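Local coordinates for protein DnaJ homolog subfamily C member 27-A (Xenopus laevis, PDB 6JMG) that binds GTP as a Rab-family small GTPase that also carries a DnaJ domain, and is possibly involved in regulating the MEK/ERK pathway, at residues K34-K39 against E173-F178; V55-V58 against R63-K66; V183-C186 against R192-S195. All blocks are in the same frame, centred on the assembly; numbering follows the deposited sequence.

Contact 1 of 3, residues K34-K39 against E173-F178; sequences KRYCEK and EMFQAF
Tyr36 meets Phe175 because its CG lies anti to the backbone N (chi1 178°), which carries the phenol ring out of helix 29-38 toward helix 171-187, while a chi2 of 86° turns the ring broadside to the oncoming phenylalanine. The two rings form an offset stack, with centroids 4.4 Å apart and planes inclined by only 18°. The side chains slide past one another in opposite directions, and the rings are correspondingly offset: CB of Phe175 sits over the middle of the Tyr36 ring, 3.6 Å from its centroid, as a CH-pi contact, whereas the Phe175 ring itself lies over the CB, CG and CD2 end of the tyrosine. In return, CD2 of Tyr36 comes over the face of the Phe175 ring near its rim. The opposite face of that ring takes the methyl CE of Met174, leaving the phenylalanine sandwiched between an aromatic ring and a thioether end. Met174 in turn packs on Ala130 and Cys132 of strand 128-134, so the sandwich reaches down to the central sheet of the Ras-like domain. Nearby, Tyr36 also touches Ile171 and Asn172. Between these two segments the attraction is therefore dispersive and aromatic, with no directional polar bond, and it joins the helix that follows the P-loop to the last helix of the GTPase fold.

Contact 2 of 3, residues V55-V58 against R63-K66; sequences VTKV and REIK
Lys57 reaches across to the neighbouring strand and ends at Glu64. From CB, whose nearest neighbour on strand 63-72 is the carbonyl O of Ile65, the chain runs on to CG of Lys57, still 4.0 Å from that same Ile65 O. The first torsion is extended (chi1 174°); bends at chi2 and chi4 follow, and CD carries the chain across the path of the glutamate. There CE of Lys57 lies against OE2 of Glu64, and NZ of Lys57 closes a salt bridge to the same OE2 of Glu64 at 3.2 Å. The glutamate comes to meet it, its chain bent at chi2. The two strands make an antiparallel beta hairpin at one edge of the six-stranded sheet; this is the antiparallel pair of the Ras-like fold, in which the hairpin connects the two switch regions. Val58 and Ile65 are a hydrogen-bonded pair: N of Val58 donates to O of Ile65 at 3.0 Å, and N of Ile65 returns the bond to O of Val58 at 2.8 Å. Lys57 and Lys66 form the adjoining non-hydrogen-bonded pair, where CA of Lys57 makes a CA-H...O contact with Ile65 O. On the face shared with these lysines, CG1 of Val55 packs on CG of Lys66 at 3.8 Å. On the face of Val58 and Ile65 the pairing is apolar. CG2 of Val58 leans on CB of Ile65 at 3.6 Å, and helix 171-187 brings Tyr179 against Val58.

Contact 3 of 3, residues V183-C186 against R192-S195; sequences VDLC and RPVS
Leu185 and the Arg192-Pro193 pair form the centre of this contact between the end part of helix 171-187 and the chain that returns to it after the helix ends, touching it at Arg192 and Pro193 before moving away. The methyl CD1 of Leu185 comes up to the backbone of Arg192, 3.6 Å from its CA and 3.7 Å from its N. Chi1 (177°) swings CG of the leucine away from the residue's own N, and chi2 (94°) then sets CD1 on the loop side. CD1 of Leu185 also lies 4.1 Å from CD of Pro193, and that CD faces CA of Leu185 as well, so the proline ring rests against the root and one tip of a single residue. One position earlier on the helix, CB of Asp184 borders the other part of the ring, 4.3 Å from Pro193 CG. The next shell is polar. The carboxylate of Asp184 is engaged through OD1 in a salt bridge with Lys61, in the turn of the hairpin. CB of Arg192 points away from the helix. NE of Arg192 donates to the backbone O of Asp125 and its backbone N to OD1 of Asn126, while NH1 reaches the O of Gly157 only weakly. The returning segment has no regular secondary structure and leads on toward helix 203-213 and the DnaJ domain. What touches directly is thus a modest apolar patch lacking hydrogen bonds between the segments, whereas the polar bonds that probably hold the loop residue are those of Arg192 to Asp125 and Asn126.

Along the chain, contact 2 falls between the two segments of contact 1, and contact 3 follows both. Helix 171-187 runs through the arrangement: its earlier part supplies one side of contact 1, its end part one side of contact 3, and the centres of these two lie about 20 Å apart. The centre of contact 2 is about 12 Å from that of contact 1 and about 18 Å from that of contact 3, and contact 2 touches each: Cys37 packs on Thr56, and Val183 on Ile65 and Arg63. The helix thereby ties the helix after the P-loop and the edge hairpin of the GTPase domain to the start of the linker that leads to the DnaJ domain.

Contact 1 of 3, residues K34-K39 against E173-F178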
loop_
_atom_site.group_PDB
_atom_site.type_symbol
_atom_site.label_atom_id
_atom_site.label_comp_id
_atom_site.label_asym_id
_atom_site.label_seq_id
_atom_site.Cartn_x
_atom_site.Cartn_y
_atom_site.Cartn_z
ATOM N N LYS A 34 -3.775 20.576 -7.622
ATOM C CA LYS A 34 -3.817 21.730 -8.504
ATOM C C LYS A 34 -2.616 22.650 -8.307
ATOM O O LYS A 34 -2.225 23.326 -9.262
ATOM C CB LYS A 34 -5.111 22.512 -8.254
ATOM C CG LYS A 34 -6.339 21.843 -8.797
ATOM C CD LYS A 34 -7.592 22.629 -8.479
ATOM C CE LYS A 34 -8.714 22.221 -9.426
ATOM N NZ LYS A 34 -10.046 22.255 -8.765
ATOM N N ARG A 35 -1.965 22.607 -7.128
ATOM C CA ARG A 35 -0.744 23.378 -6.922
ATOM C C ARG A 35 0.378 22.893 -7.834
ATOM O O ARG A 35 1.022 23.696 -8.521
ATOM C CB ARG A 35 -0.320 23.308 -5.453
ATOM C CG ARG A 35 0.996 24.036 -5.094
ATOM C CD ARG A 35 0.905 25.536 -5.319
ATOM N NE ARG A 35 2.198 26.190 -5.149
ATOM C CZ ARG A 35 2.437 27.181 -4.294
ATOM N NH1 ARG A 35 1.459 27.647 -3.516
ATOM N NH2 ARG A 35 3.661 27.709 -4.220
ATOM N N TYR A 36 0.577 21.579 -7.917
ATOM C CA TYR A 36 1.674 21.073 -8.734
ATOM C C TYR A 36 1.301 20.952 -10.214
ATOM O O TYR A 36 2.132 21.244 -11.079
ATOM C CB TYR A 36 2.152 19.733 -8.182
ATOM C CG TYR A 36 3.259 19.101 -8.976
ATOM C CD1 TYR A 36 4.584 19.425 -8.745
ATOM C CD2 TYR A 36 2.977 18.181 -9.970
ATOM C CE1 TYR A 36 5.603 18.834 -9.486
ATOM C CE2 TYR A 36 3.968 17.594 -10.695
ATOM C CZ TYR A 36 5.277 17.910 -10.456
ATOM O OH TYR A 36 6.256 17.298 -11.211
ATOM N N CYS A 37 0.060 20.602 -10.544
ATOM C CA CYS A 37 -0.220 20.328 -11.953
ATOM C C CYS A 37 -0.723 21.536 -12.704
ATOM O O CYS A 37 -0.478 21.645 -13.909
ATOM C CB CYS A 37 -1.336 19.278 -12.123
ATOM S SG CYS A 37 -1.213 17.774 -11.204
ATOM N N GLU A 38 -1.397 22.458 -12.015
ATOM C CA GLU A 38 -1.966 23.642 -12.644
ATOM C C GLU A 38 -1.354 24.935 -12.131
ATOM O O GLU A 38 -1.787 26.017 -12.544
ATOM C CB GLU A 38 -3.485 23.627 -12.481
ATOM C CG GLU A 38 -4.166 22.834 -13.613
ATOM C CD GLU A 38 -5.619 22.460 -13.328
ATOM O OE1 GLU A 38 -6.151 22.837 -12.260
ATOM O OE2 GLU A 38 -6.229 21.781 -14.187
ATOM N N LYS A 39 -0.330 24.839 -11.287
ATOM C CA LYS A 39 0.394 25.974 -10.726
ATOM C C LYS A 39 -0.550 27.075 -10.235
ATOM O O LYS A 39 -0.442 28.247 -10.609
ATOM C CB LYS A 39 1.390 26.526 -11.759
ATOM C CG LYS A 39 2.287 25.467 -12.434
ATOM C CD LYS A 39 3.589 25.232 -11.636
ATOM C CE LYS A 39 3.872 23.726 -11.335
ATOM N NZ LYS A 39 4.801 23.468 -10.149
ATOM N N GLU A 173 8.839 18.258 -4.212
ATOM C CA GLU A 173 9.662 17.146 -3.767
ATOM C C GLU A 173 8.823 15.889 -3.624
ATOM O O GLU A 173 9.233 14.812 -4.071
ATOM C CB GLU A 173 10.350 17.508 -2.447
ATOM C CG GLU A 173 11.284 18.725 -2.536
ATOM C CD GLU A 173 10.580 20.091 -2.534
ATOM O OE1 GLU A 173 9.340 20.157 -2.459
ATOM O OE2 GLU A 173 11.280 21.117 -2.628
ATOM N N MET A 174 7.609 16.030 -3.071
ATOM C CA MET A 174 6.688 14.898 -2.952
ATOM C C MET A 174 6.366 14.316 -4.325
ATOM O O MET A 174 6.535 13.119 -4.560
ATOM C CB MET A 174 5.402 15.344 -2.243
ATOM C CG MET A 174 4.324 14.249 -2.087
ATOM S SD MET A 174 3.233 13.955 -3.489
ATOM C CE MET A 174 2.201 15.393 -3.323
ATOM N N PHE A 175 5.947 15.164 -5.262
ATOM C CA PHE A 175 5.587 14.662 -6.578
ATOM C C PHE A 175 6.782 14.064 -7.307
ATOM O O PHE A 175 6.631 13.074 -8.041
ATOM C CB PHE A 175 4.937 15.771 -7.404
ATOM C CG PHE A 175 3.457 15.822 -7.225
ATOM C CD1 PHE A 175 2.657 14.789 -7.690
ATOM C CD2 PHE A 175 2.867 16.858 -6.536
ATOM C CE1 PHE A 175 1.293 14.810 -7.502
ATOM C CE2 PHE A 175 1.500 16.883 -6.336
ATOM C CZ PHE A 175 0.709 15.856 -6.820
ATOM N N GLN A 176 7.980 14.597 -7.084
ATOM C CA GLN A 176 9.134 14.007 -7.750
ATOM C C GLN A 176 9.447 12.640 -7.161
ATOM O O GLN A 176 9.722 11.689 -7.897
ATOM C CB GLN A 176 10.342 14.942 -7.647
ATOM C CG GLN A 176 11.593 14.452 -8.372
ATOM C CD GLN A 176 11.570 14.750 -9.870
ATOM O OE1 GLN A 176 11.783 13.861 -10.691
ATOM N NE2 GLN A 176 11.310 16.003 -10.228
ATOM N N ALA A 177 9.348 12.500 -5.841
ATOM C CA ALA A 177 9.577 11.196 -5.242
ATOM C C ALA A 177 8.464 10.228 -5.613
ATOM O O ALA A 177 8.717 9.044 -5.859
ATOM C CB ALA A 177 9.690 11.334 -3.733
ATOM N N PHE A 178 7.230 10.733 -5.658
ATOM C CA PHE A 178 6.056 9.932 -5.980
ATOM C C PHE A 178 6.189 9.288 -7.354
ATOM O O PHE A 178 6.037 8.069 -7.502
ATOM C CB PHE A 178 4.838 10.846 -5.930
ATOM C CG PHE A 178 3.495 10.175 -6.107
ATOM C CD1 PHE A 178 3.048 9.197 -5.237
ATOM C CD2 PHE A 178 2.629 10.628 -7.093
ATOM C CE1 PHE A 178 1.774 8.660 -5.369
ATOM C CE2 PHE A 178 1.365 10.087 -7.240
ATOM C CZ PHE A 178 0.935 9.108 -6.376
#

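Contact 2 of 3, residues V55-V58 against R63-K66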
loop_
_atom_site.group_PDB
_atom_site.type_symbol
_atom_site.label_atom_id
_atom_site.label_comp_id
_atom_site.label_asym_id
_atom_site.label_seq_id
_atom_site.Cartn_x
_atom_site.Cartn_y
_atom_site.Cartn_z
ATOM N N VAL A 55 -6.468 14.535 -16.544
ATOM C CA VAL A 55 -5.244 13.975 -17.080
ATOM C C VAL A 55 -4.182 15.056 -17.046
ATOM O O VAL A 55 -4.440 16.204 -17.431
ATOM C CB VAL A 55 -5.461 13.428 -18.499
ATOM C CG1 VAL A 55 -4.129 13.044 -19.142
ATOM C CG2 VAL A 55 -6.411 12.219 -18.418
ATOM N N THR A 56 -3.002 14.692 -16.566
ATOM C CA THR A 56 -1.837 15.553 -16.626
ATOM C C THR A 56 -0.703 14.769 -17.273
ATOM O O THR A 56 -0.758 13.542 -17.402
ATOM C CB THR A 56 -1.449 16.055 -15.227
ATOM O OG1 THR A 56 -0.347 16.968 -15.329
ATOM C CG2 THR A 56 -1.067 14.895 -14.332
ATOM N N LYS A 57 0.330 15.486 -17.684
ATOM C CA LYS A 57 1.505 14.883 -18.297
ATOM C C LYS A 57 2.745 15.307 -17.511
ATOM O O LYS A 57 2.875 16.472 -17.116
ATOM C CB LYS A 57 1.592 15.293 -19.779
ATOM C CG LYS A 57 2.839 14.869 -20.535
ATOM C CD LYS A 57 3.631 16.122 -20.968
ATOM C CE LYS A 57 5.089 15.810 -21.319
ATOM N NZ LYS A 57 6.072 16.855 -20.878
ATOM N N VAL A 58 3.640 14.348 -17.248
ATOM C CA VAL A 58 4.888 14.611 -16.537
ATOM C C VAL A 58 6.019 13.852 -17.216
ATOM O O VAL A 58 5.795 12.840 -17.890
ATOM C CB VAL A 58 4.815 14.236 -15.046
ATOM C CG1 VAL A 58 3.700 14.996 -14.364
ATOM C CG2 VAL A 58 4.663 12.721 -14.863
ATOM N N ARG A 63 11.304 9.060 -18.867
ATOM C CA ARG A 63 10.079 8.429 -19.311
ATOM C C ARG A 63 8.995 9.491 -19.345
ATOM O O ARG A 63 8.909 10.331 -18.444
ATOM C CB ARG A 63 9.662 7.299 -18.367
ATOM C CG ARG A 63 10.629 6.129 -18.270
ATOM C CD ARG A 63 9.937 4.841 -18.682
ATOM N NE ARG A 63 9.206 5.025 -19.933
ATOM C CZ ARG A 63 8.261 4.204 -20.370
ATOM N NH1 ARG A 63 7.928 3.149 -19.641
ATOM N NH2 ARG A 63 7.649 4.442 -21.529
ATOM N N GLU A 64 8.182 9.467 -20.398
ATOM C CA GLU A 64 7.027 10.345 -20.486
ATOM C C GLU A 64 5.819 9.625 -19.890
ATOM O O GLU A 64 5.502 8.493 -20.287
ATOM C CB GLU A 64 6.760 10.758 -21.928
ATOM C CG GLU A 64 6.346 12.213 -22.056
ATOM C CD GLU A 64 7.534 13.166 -22.019
ATOM O OE1 GLU A 64 8.468 12.995 -22.833
ATOM O OE2 GLU A 64 7.545 14.078 -21.162
ATOM N N ILE A 65 5.161 10.272 -18.924
ATOM C CA ILE A 65 4.096 9.650 -18.143
ATOM C C ILE A 65 2.798 10.410 -18.389
ATOM O O ILE A 65 2.732 11.627 -18.177
ATOM C CB ILE A 65 4.406 9.644 -16.632
ATOM C CG1 ILE A 65 5.861 9.267 -16.335
ATOM C CG2 ILE A 65 3.448 8.726 -15.905
ATOM C CD1 ILE A 65 6.343 8.005 -17.015
ATOM N N LYS A 66 1.760 9.686 -18.794
ATOM C CA LYS A 66 0.415 10.233 -18.863
ATOM C C LYS A 66 -0.320 9.773 -17.609
ATOM O O LYS A 66 -0.474 8.568 -17.380
ATOM C CB LYS A 66 -0.299 9.782 -20.140
ATOM C CG LYS A 66 -1.749 10.269 -20.274
ATOM C CD LYS A 66 -2.516 9.531 -21.396
ATOM C CE LYS A 66 -4.042 9.803 -21.368
ATOM N NZ LYS A 66 -4.859 8.735 -20.679
#

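Contact 3 of 3, residues V183-C186 against R192-S195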
loop_
_atom_site.group_PDB
_atom_site.type_symbol
_atom_site.label_atom_id
_atom_site.label_comp_id
_atom_site.label_asym_id
_atom_site.label_seq_id
_atom_site.Cartn_x
_atom_site.Cartn_y
_atom_site.Cartn_z
ATOM N N VAL A 183 7.548 5.128 -11.478
ATOM C CA VAL A 183 8.340 4.673 -12.621
ATOM C C VAL A 183 9.134 3.426 -12.248
ATOM O O VAL A 183 9.208 2.468 -13.026
ATOM C CB VAL A 183 9.255 5.802 -13.138
ATOM C CG1 VAL A 183 10.300 5.249 -14.089
ATOM C CG2 VAL A 183 8.430 6.871 -13.852
ATOM N N ASP A 184 9.753 3.422 -11.060
ATOM C CA ASP A 184 10.474 2.236 -10.606
ATOM C C ASP A 184 9.534 1.044 -10.490
ATOM O O ASP A 184 9.909 -0.089 -10.809
ATOM C CB ASP A 184 11.164 2.494 -9.260
ATOM C CG ASP A 184 12.307 3.492 -9.357
ATOM O OD1 ASP A 184 12.804 3.758 -10.478
ATOM O OD2 ASP A 184 12.719 4.010 -8.294
ATOM N N LEU A 185 8.303 1.279 -10.038
ATOM C CA LEU A 185 7.330 0.196 -9.954
ATOM C C LEU A 185 6.940 -0.300 -11.345
ATOM O O LEU A 185 6.737 -1.501 -11.552
ATOM C CB LEU A 185 6.100 0.667 -9.181
ATOM C CG LEU A 185 4.939 -0.328 -9.047
ATOM C CD1 LEU A 185 5.055 -1.112 -7.729
ATOM C CD2 LEU A 185 3.569 0.365 -9.160
ATOM N N CYS A 186 6.848 0.605 -12.320
ATOM C CA CYS A 186 6.442 0.199 -13.660
ATOM C C CYS A 186 7.556 -0.546 -14.376
ATOM O O CYS A 186 7.301 -1.532 -15.073
ATOM C CB CYS A 186 6.026 1.421 -14.477
ATOM S SG CYS A 186 4.387 2.028 -14.092
ATOM N N ARG A 192 6.274 -4.443 -6.696
ATOM C CA ARG A 192 7.051 -3.519 -5.877
ATOM C C ARG A 192 8.548 -3.789 -6.080
ATOM O O ARG A 192 8.992 -4.926 -5.890
ATOM C CB ARG A 192 6.715 -3.639 -4.389
ATOM C CG ARG A 192 7.616 -2.753 -3.495
ATOM C CD ARG A 192 7.222 -2.770 -2.000
ATOM N NE ARG A 192 6.044 -1.953 -1.694
ATOM C CZ ARG A 192 6.073 -0.826 -0.983
ATOM N NH1 ARG A 192 7.225 -0.381 -0.503
ATOM N NH2 ARG A 192 4.950 -0.146 -0.753
ATOM N N PRO A 193 9.322 -2.782 -6.445
ATOM C CA PRO A 193 10.753 -3.020 -6.663
ATOM C C PRO A 193 11.398 -3.452 -5.366
ATOM O O PRO A 193 11.038 -2.970 -4.291
ATOM C CB PRO A 193 11.272 -1.657 -7.134
ATOM C CG PRO A 193 10.336 -0.689 -6.543
ATOM C CD PRO A 193 8.987 -1.360 -6.567
ATOM N N VAL A 194 12.325 -4.399 -5.470
ATOM C CA VAL A 194 13.086 -4.831 -4.304
ATOM C C VAL A 194 14.167 -3.781 -4.083
ATOM O O VAL A 194 14.909 -3.425 -5.005
ATOM C CB VAL A 194 13.680 -6.236 -4.502
ATOM C CG1 VAL A 194 12.573 -7.267 -4.626
ATOM C CG2 VAL A 194 14.560 -6.294 -5.742
ATOM N N SER A 195 14.234 -3.251 -2.869
ATOM C CA SER A 195 15.128 -2.140 -2.581
ATOM C C SER A 195 16.431 -2.665 -1.996
ATOM O O SER A 195 16.425 -3.558 -1.140
ATOM C CB SER A 195 14.468 -1.135 -1.631
ATOM O OG SER A 195 13.640 -1.776 -0.677
#